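VP5 (Halorubrum pleomorphic virus 6, PDB 6QGL) is a viral envelope protein that probably drives fusion of the virus membrane with that of its haloarchaeal host. Local coordinates at residues A[198-204]-A[213-219]; A[155-159]-A[188-193]; A[130-135]-A[164-168]; A[122-127]-A[226-232]. One frame throughout, in Å; residues are numbered along the deposited sequence.

Interaction 1 (A[198-204]-A[213-219])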
# COMPACT_ATOMS: atom_id res chain seq x y z
N ALA A 198 -26.72 -21.99 16.03
CA ALA A 198 -26.37 -21.16 14.88
C ALA A 198 -25.93 -19.75 15.26
O ALA A 198 -25.28 -19.09 14.44
CB ALA A 198 -27.55 -21.10 13.91
N TYR A 199 -26.27 -19.28 16.49
CA TYR A 199 -25.93 -17.95 17.00
C TYR A 199 -24.49 -17.57 16.67
O TYR A 199 -23.56 -18.24 17.10
CB TYR A 199 -26.19 -17.84 18.52
CG TYR A 199 -26.00 -16.45 19.10
CD1 TYR A 199 -26.89 -15.42 18.80
CD2 TYR A 199 -24.97 -16.18 20.00
CE1 TYR A 199 -26.74 -14.15 19.36
CE2 TYR A 199 -24.82 -14.91 20.57
CZ TYR A 199 -25.71 -13.90 20.24
OH TYR A 199 -25.56 -12.65 20.79
N SER A 200 -24.34 -16.53 15.83
CA SER A 200 -23.06 -16.03 15.37
C SER A 200 -23.04 -14.51 15.46
O SER A 200 -23.86 -13.84 14.81
CB SER A 200 -22.79 -16.51 13.95
OG SER A 200 -21.51 -16.09 13.48
N VAL A 201 -22.14 -13.96 16.29
CA VAL A 201 -21.98 -12.52 16.50
C VAL A 201 -20.49 -12.16 16.59
O VAL A 201 -19.71 -12.87 17.22
CB VAL A 201 -22.82 -11.97 17.69
CG1 VAL A 201 -22.41 -12.59 19.02
CG2 VAL A 201 -22.78 -10.44 17.77
N VAL A 202 -20.11 -11.07 15.90
CA VAL A 202 -18.76 -10.51 15.91
C VAL A 202 -18.85 -8.99 16.07
O VAL A 202 -19.76 -8.37 15.52
CB VAL A 202 -17.87 -10.97 14.71
CG1 VAL A 202 -18.20 -10.22 13.42
CG2 VAL A 202 -16.38 -10.85 15.05
N GLU A 203 -17.96 -8.41 16.88
CA GLU A 203 -17.90 -6.97 17.11
C GLU A 203 -16.44 -6.60 17.31
O GLU A 203 -15.82 -7.10 18.25
CB GLU A 203 -18.76 -6.55 18.31
CG GLU A 203 -18.92 -5.04 18.42
CD GLU A 203 -19.80 -4.52 19.54
OE1 GLU A 203 -20.77 -5.21 19.93
OE2 GLU A 203 -19.52 -3.40 20.02
N TYR A 204 -15.89 -5.77 16.41
CA TYR A 204 -14.49 -5.36 16.46
C TYR A 204 -14.20 -4.07 15.67
O TYR A 204 -15.07 -3.53 14.98
CB TYR A 204 -13.56 -6.51 16.00
CG TYR A 204 -13.64 -6.86 14.53
CD1 TYR A 204 -14.69 -7.63 14.03
CD2 TYR A 204 -12.63 -6.48 13.65
CE1 TYR A 204 -14.76 -7.96 12.68
CE2 TYR A 204 -12.69 -6.82 12.30
CZ TYR A 204 -13.75 -7.56 11.82
OH TYR A 204 -13.80 -7.88 10.49
N THR A 213 -18.36 -14.70 18.85
CA THR A 213 -19.11 -15.92 19.13
C THR A 213 -19.37 -16.64 17.82
O THR A 213 -19.96 -16.04 16.92
CB THR A 213 -20.43 -15.59 19.85
OG1 THR A 213 -20.18 -14.71 20.95
CG2 THR A 213 -21.18 -16.83 20.32
N ASN A 214 -18.92 -17.91 17.69
CA ASN A 214 -19.08 -18.71 16.46
C ASN A 214 -18.80 -17.78 15.26
O ASN A 214 -19.59 -17.71 14.32
CB ASN A 214 -20.50 -19.31 16.40
CG ASN A 214 -20.75 -20.29 15.28
OD1 ASN A 214 -19.85 -21.01 14.83
ND2 ASN A 214 -21.98 -20.33 14.79
N SER A 215 -17.70 -17.02 15.36
CA SER A 215 -17.33 -15.99 14.40
C SER A 215 -15.85 -15.92 14.08
O SER A 215 -15.00 -16.35 14.86
CB SER A 215 -17.76 -14.62 14.92
OG SER A 215 -19.17 -14.47 14.89
N ASN A 216 -15.55 -15.30 12.93
CA ASN A 216 -14.23 -14.97 12.41
C ASN A 216 -14.22 -13.46 12.32
O ASN A 216 -15.19 -12.88 11.84
CB ASN A 216 -14.03 -15.59 11.01
CG ASN A 216 -14.10 -17.09 10.97
OD1 ASN A 216 -14.02 -17.78 11.99
ND2 ASN A 216 -14.25 -17.64 9.77
N THR A 217 -13.15 -12.80 12.81
CA THR A 217 -13.07 -11.33 12.77
C THR A 217 -13.22 -10.88 11.32
O THR A 217 -14.26 -10.33 10.99
CB THR A 217 -11.84 -10.81 13.49
OG1 THR A 217 -10.69 -11.33 12.84
CG2 THR A 217 -11.81 -11.18 14.96
N TYR A 218 -12.33 -11.34 10.44
CA TYR A 218 -12.36 -11.07 9.00
C TYR A 218 -13.64 -11.51 8.27
O TYR A 218 -14.32 -12.44 8.72
CB TYR A 218 -11.15 -11.75 8.34
CG TYR A 218 -11.11 -13.25 8.55
CD1 TYR A 218 -10.63 -13.79 9.74
CD2 TYR A 218 -11.53 -14.12 7.55
CE1 TYR A 218 -10.60 -15.17 9.94
CE2 TYR A 218 -11.50 -15.50 7.75
CZ TYR A 218 -11.03 -16.02 8.94
OH TYR A 218 -10.99 -17.38 9.13
N ASN A 219 -13.93 -10.85 7.13
CA ASN A 219 -15.05 -11.17 6.24
C ASN A 219 -14.51 -11.98 5.05
O ASN A 219 -13.39 -11.73 4.60
CB ASN A 219 -15.72 -9.89 5.73
CG ASN A 219 -17.04 -10.08 5.01
OD1 ASN A 219 -17.68 -11.13 5.06
ND2 ASN A 219 -17.49 -9.03 4.33

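Interaction 2 (A[155-159]-A[188-193])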
# COMPACT_ATOMS: atom_id res chain seq x y z
N ARG A 155 -25.80 -18.03 8.18
CA ARG A 155 -27.18 -18.53 8.19
C ARG A 155 -28.10 -17.39 8.64
O ARG A 155 -28.11 -17.04 9.82
CB ARG A 155 -27.29 -19.77 9.11
CG ARG A 155 -26.58 -20.99 8.54
CD ARG A 155 -26.97 -22.25 9.29
NE ARG A 155 -26.14 -22.47 10.47
CZ ARG A 155 -26.37 -23.41 11.39
NH1 ARG A 155 -27.43 -24.21 11.28
NH2 ARG A 155 -25.55 -23.55 12.42
N PHE A 156 -28.83 -16.78 7.69
CA PHE A 156 -29.67 -15.61 7.97
C PHE A 156 -31.18 -15.90 8.00
O PHE A 156 -31.99 -14.99 7.79
CB PHE A 156 -29.34 -14.48 6.98
CG PHE A 156 -27.90 -14.03 7.04
CD1 PHE A 156 -26.96 -14.54 6.16
CD2 PHE A 156 -27.48 -13.11 8.00
CE1 PHE A 156 -25.62 -14.14 6.23
CE2 PHE A 156 -26.14 -12.72 8.07
CZ PHE A 156 -25.22 -13.23 7.18
N GLY A 157 -31.52 -17.14 8.34
CA GLY A 157 -32.88 -17.66 8.40
C GLY A 157 -33.84 -16.96 9.34
O GLY A 157 -35.04 -16.95 9.05
N ASN A 158 -33.35 -16.41 10.46
CA ASN A 158 -34.16 -15.72 11.47
C ASN A 158 -34.05 -14.17 11.40
O ASN A 158 -34.64 -13.47 12.23
CB ASN A 158 -33.85 -16.26 12.88
CG ASN A 158 -34.79 -15.83 13.98
OD1 ASN A 158 -36.02 -15.99 13.88
ND2 ASN A 158 -34.25 -15.29 15.05
N LEU A 159 -33.34 -13.64 10.39
CA LEU A 159 -33.18 -12.20 10.22
C LEU A 159 -34.35 -11.58 9.44
O LEU A 159 -34.61 -12.00 8.32
CB LEU A 159 -31.83 -11.89 9.53
CG LEU A 159 -31.47 -10.41 9.34
CD1 LEU A 159 -31.06 -9.77 10.66
CD2 LEU A 159 -30.37 -10.27 8.34
N HIS A 188 -21.72 -7.45 13.79
CA HIS A 188 -22.43 -8.34 12.86
C HIS A 188 -23.11 -9.46 13.64
O HIS A 188 -22.45 -10.18 14.37
CB HIS A 188 -21.48 -8.92 11.80
CG HIS A 188 -22.13 -9.87 10.85
ND1 HIS A 188 -22.80 -9.42 9.73
CD2 HIS A 188 -22.19 -11.22 10.88
CE1 HIS A 188 -23.25 -10.51 9.12
NE2 HIS A 188 -22.90 -11.61 9.77
N ASN A 189 -24.44 -9.58 13.46
CA ASN A 189 -25.25 -10.63 14.07
C ASN A 189 -26.13 -11.26 12.99
O ASN A 189 -26.87 -10.55 12.31
CB ASN A 189 -26.11 -10.09 15.22
CG ASN A 189 -26.81 -11.17 16.03
OD1 ASN A 189 -26.30 -12.28 16.21
ND2 ASN A 189 -27.99 -10.86 16.53
N THR A 190 -26.04 -12.60 12.84
CA THR A 190 -26.80 -13.37 11.83
C THR A 190 -28.32 -13.37 12.09
O THR A 190 -29.09 -13.63 11.16
CB THR A 190 -26.23 -14.78 11.67
OG1 THR A 190 -26.31 -15.47 12.92
CG2 THR A 190 -24.80 -14.78 11.13
N GLY A 191 -28.74 -13.08 13.32
CA GLY A 191 -30.15 -12.96 13.67
C GLY A 191 -30.75 -13.97 14.63
O GLY A 191 -31.89 -13.77 15.07
N TRP A 192 -30.03 -15.06 14.94
CA TRP A 192 -30.51 -16.10 15.86
C TRP A 192 -30.44 -15.62 17.31
O TRP A 192 -29.70 -14.68 17.61
CB TRP A 192 -29.71 -17.40 15.70
CG TRP A 192 -29.60 -17.87 14.28
CD1 TRP A 192 -28.56 -17.67 13.42
CD2 TRP A 192 -30.59 -18.59 13.54
NE1 TRP A 192 -28.83 -18.24 12.20
CE2 TRP A 192 -30.08 -18.81 12.24
CE3 TRP A 192 -31.87 -19.10 13.85
CZ2 TRP A 192 -30.79 -19.50 11.26
CZ3 TRP A 192 -32.58 -19.78 12.87
CH2 TRP A 192 -32.04 -19.97 11.59
N ASP A 193 -31.20 -16.26 18.21
CA ASP A 193 -31.18 -15.91 19.62
C ASP A 193 -30.01 -16.58 20.30
O ASP A 193 -29.57 -17.65 19.86
CB ASP A 193 -32.49 -16.31 20.32
CG ASP A 193 -33.73 -15.53 19.88
OD1 ASP A 193 -33.58 -14.35 19.48
OD2 ASP A 193 -34.84 -16.10 19.95
O HOH W 1 -33.21 -11.30 14.50

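Interaction 3 (A[130-135]-A[164-168])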
# COMPACT_ATOMS: atom_id res chain seq x y z
N LEU A 130 -18.97 -1.93 3.17
CA LEU A 130 -19.59 -3.23 3.43
C LEU A 130 -21.08 -3.06 3.71
O LEU A 130 -21.88 -3.81 3.14
CB LEU A 130 -18.89 -4.00 4.56
CG LEU A 130 -19.49 -5.37 4.96
CD1 LEU A 130 -19.54 -6.34 3.77
CD2 LEU A 130 -18.74 -5.99 6.09
N GLU A 131 -21.45 -2.05 4.52
CA GLU A 131 -22.85 -1.74 4.82
C GLU A 131 -23.61 -1.35 3.56
O GLU A 131 -24.73 -1.82 3.36
CB GLU A 131 -22.94 -0.63 5.88
CG GLU A 131 -24.37 -0.32 6.35
CD GLU A 131 -25.13 -1.46 7.02
OE1 GLU A 131 -24.49 -2.45 7.42
OE2 GLU A 131 -26.36 -1.35 7.15
N ALA A 132 -23.00 -0.51 2.69
CA ALA A 132 -23.60 -0.07 1.43
C ALA A 132 -23.81 -1.26 0.49
O ALA A 132 -24.83 -1.33 -0.20
CB ALA A 132 -22.74 0.99 0.77
N MET A 133 -22.84 -2.21 0.48
CA MET A 133 -22.89 -3.44 -0.32
C MET A 133 -23.98 -4.36 0.22
O MET A 133 -24.73 -4.94 -0.56
CB MET A 133 -21.52 -4.14 -0.33
CG MET A 133 -20.46 -3.39 -1.11
SD MET A 133 -19.01 -4.39 -1.53
CE MET A 133 -18.14 -4.40 0.02
N THR A 134 -24.09 -4.46 1.57
CA THR A 134 -25.10 -5.25 2.27
C THR A 134 -26.50 -4.72 1.93
O THR A 134 -27.37 -5.52 1.57
CB THR A 134 -24.82 -5.27 3.78
OG1 THR A 134 -23.51 -5.79 4.00
CG2 THR A 134 -25.83 -6.10 4.56
N GLN A 135 -26.69 -3.39 1.99
CA GLN A 135 -27.96 -2.74 1.66
C GLN A 135 -28.40 -3.02 0.22
O GLN A 135 -29.59 -3.22 -0.01
CB GLN A 135 -27.91 -1.22 1.93
CG GLN A 135 -28.01 -0.85 3.41
CD GLN A 135 -29.32 -1.24 4.09
OE1 GLN A 135 -30.40 -1.26 3.48
NE2 GLN A 135 -29.24 -1.54 5.37
N SER A 164 -30.51 -5.14 8.12
CA SER A 164 -29.11 -5.48 7.89
C SER A 164 -28.57 -6.29 9.08
O SER A 164 -28.87 -5.93 10.22
CB SER A 164 -28.27 -4.22 7.68
OG SER A 164 -26.90 -4.53 7.50
N PRO A 165 -27.75 -7.34 8.84
CA PRO A 165 -27.17 -8.07 9.98
C PRO A 165 -26.04 -7.27 10.65
O PRO A 165 -25.57 -7.65 11.72
CB PRO A 165 -26.66 -9.36 9.34
CG PRO A 165 -26.33 -8.99 7.95
CD PRO A 165 -27.28 -7.89 7.55
N ASN A 166 -25.63 -6.16 10.01
CA ASN A 166 -24.57 -5.26 10.46
C ASN A 166 -25.09 -4.05 11.23
O ASN A 166 -26.20 -3.57 10.98
CB ASN A 166 -23.75 -4.74 9.27
CG ASN A 166 -23.32 -5.75 8.24
OD1 ASN A 166 -22.90 -6.86 8.55
ND2 ASN A 166 -23.39 -5.35 6.98
N THR A 167 -24.26 -3.54 12.14
CA THR A 167 -24.50 -2.34 12.94
C THR A 167 -23.17 -1.59 13.03
O THR A 167 -22.17 -2.17 13.47
CB THR A 167 -25.05 -2.68 14.34
OG1 THR A 167 -26.09 -3.66 14.24
CG2 THR A 167 -25.57 -1.46 15.09
N LEU A 168 -23.14 -0.33 12.57
CA LEU A 168 -21.94 0.51 12.65
C LEU A 168 -22.09 1.39 13.88
O LEU A 168 -22.86 2.35 13.88
CB LEU A 168 -21.72 1.36 11.37
CG LEU A 168 -21.70 0.65 10.01
CD1 LEU A 168 -21.24 1.59 8.91
CD2 LEU A 168 -20.81 -0.58 10.02
O HOH W 2 -31.23 -1.93 7.94

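Interaction 4 (A[122-127]-A[226-232])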
# COMPACT_ATOMS: atom_id res chain seq x y z
N SER A 122 -9.76 5.28 6.89
CA SER A 122 -9.75 4.20 5.90
C SER A 122 -10.50 2.95 6.39
O SER A 122 -11.11 2.27 5.57
CB SER A 122 -8.34 3.87 5.43
OG SER A 122 -7.64 3.03 6.34
N TRP A 123 -10.47 2.68 7.72
CA TRP A 123 -11.21 1.57 8.33
C TRP A 123 -12.70 1.88 8.20
O TRP A 123 -13.46 1.04 7.73
CB TRP A 123 -10.83 1.37 9.81
CG TRP A 123 -11.82 0.55 10.58
CD1 TRP A 123 -12.82 1.01 11.40
CD2 TRP A 123 -11.97 -0.88 10.55
NE1 TRP A 123 -13.56 -0.04 11.88
CE2 TRP A 123 -13.05 -1.21 11.40
CE3 TRP A 123 -11.27 -1.91 9.90
CZ2 TRP A 123 -13.46 -2.53 11.61
CZ3 TRP A 123 -11.67 -3.22 10.12
CH2 TRP A 123 -12.76 -3.52 10.95
N ASN A 124 -13.10 3.11 8.60
CA ASN A 124 -14.47 3.61 8.54
C ASN A 124 -15.06 3.48 7.15
O ASN A 124 -16.19 3.03 7.03
CB ASN A 124 -14.55 5.05 9.04
CG ASN A 124 -14.44 5.19 10.54
OD1 ASN A 124 -14.36 4.21 11.30
ND2 ASN A 124 -14.45 6.42 11.01
N GLU A 125 -14.27 3.82 6.11
CA GLU A 125 -14.71 3.70 4.72
C GLU A 125 -14.92 2.24 4.30
O GLU A 125 -15.91 1.94 3.63
CB GLU A 125 -13.75 4.43 3.76
CG GLU A 125 -14.32 4.65 2.36
CD GLU A 125 -15.69 5.29 2.26
OE1 GLU A 125 -15.90 6.35 2.89
OE2 GLU A 125 -16.55 4.72 1.55
N THR A 126 -14.01 1.33 4.72
CA THR A 126 -14.08 -0.11 4.42
C THR A 126 -15.39 -0.67 4.98
O THR A 126 -16.14 -1.35 4.27
CB THR A 126 -12.86 -0.84 5.04
OG1 THR A 126 -11.64 -0.22 4.61
CG2 THR A 126 -12.83 -2.33 4.72
N VAL A 127 -15.67 -0.34 6.23
CA VAL A 127 -16.80 -0.75 7.04
C VAL A 127 -18.12 -0.09 6.55
O VAL A 127 -19.15 -0.77 6.54
CB VAL A 127 -16.43 -0.47 8.52
CG1 VAL A 127 -17.56 -0.77 9.48
CG2 VAL A 127 -15.21 -1.28 8.90
N TYR A 226 -10.88 -10.28 4.01
CA TYR A 226 -10.52 -8.89 4.27
C TYR A 226 -11.11 -8.43 5.60
O TYR A 226 -11.75 -9.24 6.27
CB TYR A 226 -10.86 -7.97 3.07
CG TYR A 226 -12.28 -7.45 2.99
CD1 TYR A 226 -13.36 -8.31 2.86
CD2 TYR A 226 -12.53 -6.08 2.93
CE1 TYR A 226 -14.67 -7.83 2.76
CE2 TYR A 226 -13.83 -5.58 2.81
CZ TYR A 226 -14.89 -6.46 2.73
OH TYR A 226 -16.17 -5.98 2.61
N MET A 227 -10.84 -7.17 6.02
CA MET A 227 -11.26 -6.59 7.31
C MET A 227 -10.65 -7.40 8.46
O MET A 227 -11.26 -7.50 9.52
CB MET A 227 -12.79 -6.60 7.45
CG MET A 227 -13.50 -5.51 6.73
SD MET A 227 -15.27 -5.87 6.77
CE MET A 227 -15.65 -5.49 8.49
N LYS A 228 -9.47 -8.01 8.22
CA LYS A 228 -8.77 -8.85 9.18
C LYS A 228 -8.34 -8.05 10.40
O LYS A 228 -7.57 -7.09 10.26
CB LYS A 228 -7.56 -9.52 8.52
CG LYS A 228 -7.88 -10.78 7.73
CD LYS A 228 -6.73 -11.14 6.82
CE LYS A 228 -6.64 -12.61 6.54
NZ LYS A 228 -5.51 -12.91 5.62
N PHE A 229 -8.84 -8.44 11.59
CA PHE A 229 -8.46 -7.77 12.83
C PHE A 229 -6.96 -7.89 13.06
O PHE A 229 -6.34 -6.92 13.45
CB PHE A 229 -9.25 -8.31 14.03
CG PHE A 229 -8.74 -7.80 15.36
CD1 PHE A 229 -9.08 -6.53 15.82
CD2 PHE A 229 -7.88 -8.57 16.14
CE1 PHE A 229 -8.60 -6.05 17.04
CE2 PHE A 229 -7.40 -8.09 17.36
CZ PHE A 229 -7.78 -6.84 17.81
N SER A 230 -6.38 -9.08 12.80
CA SER A 230 -4.95 -9.34 12.96
C SER A 230 -4.09 -8.38 12.12
O SER A 230 -3.05 -7.93 12.59
CB SER A 230 -4.62 -10.79 12.63
OG SER A 230 -4.74 -11.06 11.24
N GLU A 231 -4.55 -8.04 10.89
CA GLU A 231 -3.86 -7.12 9.99
C GLU A 231 -3.98 -5.66 10.46
O GLU A 231 -2.97 -4.96 10.58
CB GLU A 231 -4.36 -7.28 8.54
CG GLU A 231 -3.78 -8.50 7.82
CD GLU A 231 -4.20 -8.77 6.39
OE1 GLU A 231 -3.56 -9.63 5.74
OE2 GLU A 231 -5.18 -8.14 5.90
N TRP A 232 -5.22 -5.22 10.76
CA TRP A 232 -5.53 -3.86 11.22
C TRP A 232 -4.97 -3.55 12.60
O TRP A 232 -4.46 -2.44 12.82
CB TRP A 232 -7.04 -3.60 11.16
CG TRP A 232 -7.55 -3.37 9.78
CD1 TRP A 232 -7.98 -4.31 8.89
CD2 TRP A 232 -7.65 -2.11 9.10
NE1 TRP A 232 -8.36 -3.71 7.71
CE2 TRP A 232 -8.17 -2.36 7.81
CE3 TRP A 232 -7.37 -0.78 9.47
CZ2 TRP A 232 -8.41 -1.34 6.88
CZ3 TRP A 232 -7.59 0.23 8.55
CH2 TRP A 232 -8.11 -0.06 7.27
O HOH W 3 -15.70 -3.06 2.01

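Interaction 1 (A[198-204]-A[213-219])
Val201 and Thr213 form an antiparallel hydrogen-bonded pair, and the contact is tightest around them. Thr213 N donates to Val201 O (2.8 Å), and Val201 N returns a bond to Thr213 O (3.1 Å). Thr213 O also accepts from Ser215 OG, which reaches it from the opposite face of its carbonyl plane; serine is short enough to reach back to the carbonyl two residues before it. Beta-branched residues suit this extended pair: CG1 of Val201 lies against CB of Thr213 (3.7 Å). Beside this pair, Ser200 OG donates to Asn214 O (2.6 Å), 41° out of the carbonyl plane. At the far end Tyr204 carries CG between its backbone N and carbonyl carbon (chi1 69°), which places its ring under Thr217: CB of Thr217 stands over the ring centre, 4.1 Å from the centroid and only 7° off the normal, a CH-pi contact. The hydroxyl of Tyr204 bonds to Met227 O.

The solvent side is looser. Asn214, exposed, has left-handed backbone angles, which asparagine tolerates well; its ND2 is held mainly by a hydrogen bond to Asp153, and its bond to Tyr199 O (3.5 Å) is weak. Thr213 CG2 meets the Tyr199 ring obliquely.

Strand 201-204 is flanked in its antiparallel sheet by strands 180-189 and 209-213. Residues 214-218 then lead away to strand 219-221, which pairs with 224-226 ahead of helix 229-257.

Interaction 2 (A[155-159]-A[188-193])
Trp192 reaches back across the contact to give the one N-H of its side chain to the backbone of Arg155: NE1 lies 2.8 Å from Arg155 O, above the carbonyl plane, and the bond is rather bent (131° at the hydrogen). The indole thus satisfies its polar atom while its six-membered ring packs on residues 155-158. Over one face of that ring sits CB of Asn158, 4.0 Å from the centroid in a CH-pi contact. With CG anti to the backbone N (chi1 -169°), Asn158 carries its amide past this ring, where ND2 donates to Gly191 O at 2.8 Å, again from above the carbonyl plane. That carbonyl has a second donor, a water 2.9 Å away, which also makes a weak bond to Asn158 O.

Phe156 to Leu159 form a type I beta turn closed by Leu159 N to Phe156 O (3.2 Å), so the turn packs on the residues just beyond strand 180-189. Gly191 faces it, and glycine suits the place twice over: having no CB, it lets the backbone come close to Asn158 and Leu159 and adopt a positive phi.

Deeper in, the Phe156 and His188 rings meet rim to rim with their planes 82° apart, CE2 of Phe156 lying 3.8 Å from CE1 of His188. The methyl CG2 of Thr190 packs against that same CE2. His188 ND1 has its partner on Asn166, and Phe151 stacks on the imidazole. On the solvent side, Arg155 NE forms a salt bridge with Asp153.

Interaction 3 (A[130-135]-A[164-168])
Glu131 extends with CG anti to its backbone N (chi1 -175°) and then bends at chi2 (61°), which turns its carboxylate from the side of the helix onto Ser164 and Asn166. Asn166 points toward the helix, its chi1 of -46° carrying ND2 to Glu131 and Thr134, and its side chain slides past that of Glu131 in the opposite direction. The amide ND2 meets Glu131 OE1 at 3.1 Å, nearly along the carboxylate C-O axis and with the oxygen in the amide plane. Ser164 OG donates to the same OE1 at 3.2 Å from its syn side, and both donors approach from the same face of the carboxylate. Two bonds thus hold one carboxylate oxygen, and the two neutral donors would be expected to stabilise its negative charge. The other oxygen, OE2, receives a weak bond from Gln135 NE2, one helical turn on.

Asn166 ND2 lies 3.0 Å from Thr134 OG1 in a further, weak bond. Thr134 OG1 itself donates to Leu130 O (2.7 Å), as threonine readily does within a helix, and its methyl CG2 is directed at Pro165 CD (3.8 Å). Asn166 OD1, the other half of the amide, accepts from His188 ND1. Toward solvent, a water accepts from both Gln135 NE2 and Ser164 N.

Ser164 OG also accepts from Asn166 N (3.3 Å). This is an ST turn, in which the side-chain oxygen of a serine or threonine accepts from the backbone N-H two residues on; here it starts edge strand 166-174, against which helix 97-140 packs.

Interaction 4 (A[122-127]-A[226-232])
Trp123 and Trp232 meet edge-to-face: the six-membered ring of Trp123 turns its rim onto the five-membered ring of Trp232, with centroids 5.0 Å apart and planes at 71°. CE3 of Trp123 stands over the centre of the Trp232 indole, 3.7 Å from its CD2. CG of Trp123 is anti to the backbone N (chi1 163°), which sends the ring out from the helix, where Val127 CG2 covers one of its faces. Tryptophan suits this buried place because its large ring packs between Trp232 and strand 180-189 while its polar atom, NE1, finds a backbone acceptor, Leu184 O.

The rim of Trp232 is met in its plane by Ser122 OG, 3.3 Å from CH2. This small hydroxyl bonds to Phe119 O within its own helix. Thr126 uses its two branches differently: OG1 bonds back to Ser122 O (2.7 Å), and CG2 touches both Met227 CG (3.8 Å) and Tyr226 CE2 (3.9 Å). The flexible Met227 chain continues to CE, which touches both Trp123 and Val127. No direct hydrogen bond crosses here; a water bridges instead, donating to Thr126 O (2.9 Å) and accepting from Tyr226 OH (3.0 Å).

Tyr226 ends strand 224-226, and Lys228 is the N-cap residue of helix 229-257. The start of that helix packs on the middle of helix 97-140, with helix 43-66 adjoining and strand 180-189 touching Trp123, Val127 and Met227.

In the fold
Following the chain from the N terminus, the first segment met lies on helix 97-140, which supplies a segment to two contacts. Its residues 122-127 open interaction 4, whose long loop closes only at 226-232; the other three interactions all nest inside it. Residues 130-135 open interaction 3, closed at 164-168 where the sheet begins. Before it closes, residues 155-159 open interaction 2, which ends at 188-193, so these two cross. Interaction 1 follows in series, joining 198-204 to 213-219. Interactions 1, 2 and 3 share the four-stranded antiparallel sheet, which interaction 3 ties to the long helix and interaction 2 to the preceding loop; interaction 4 joins helix 97-140 to the start of helix 229-257.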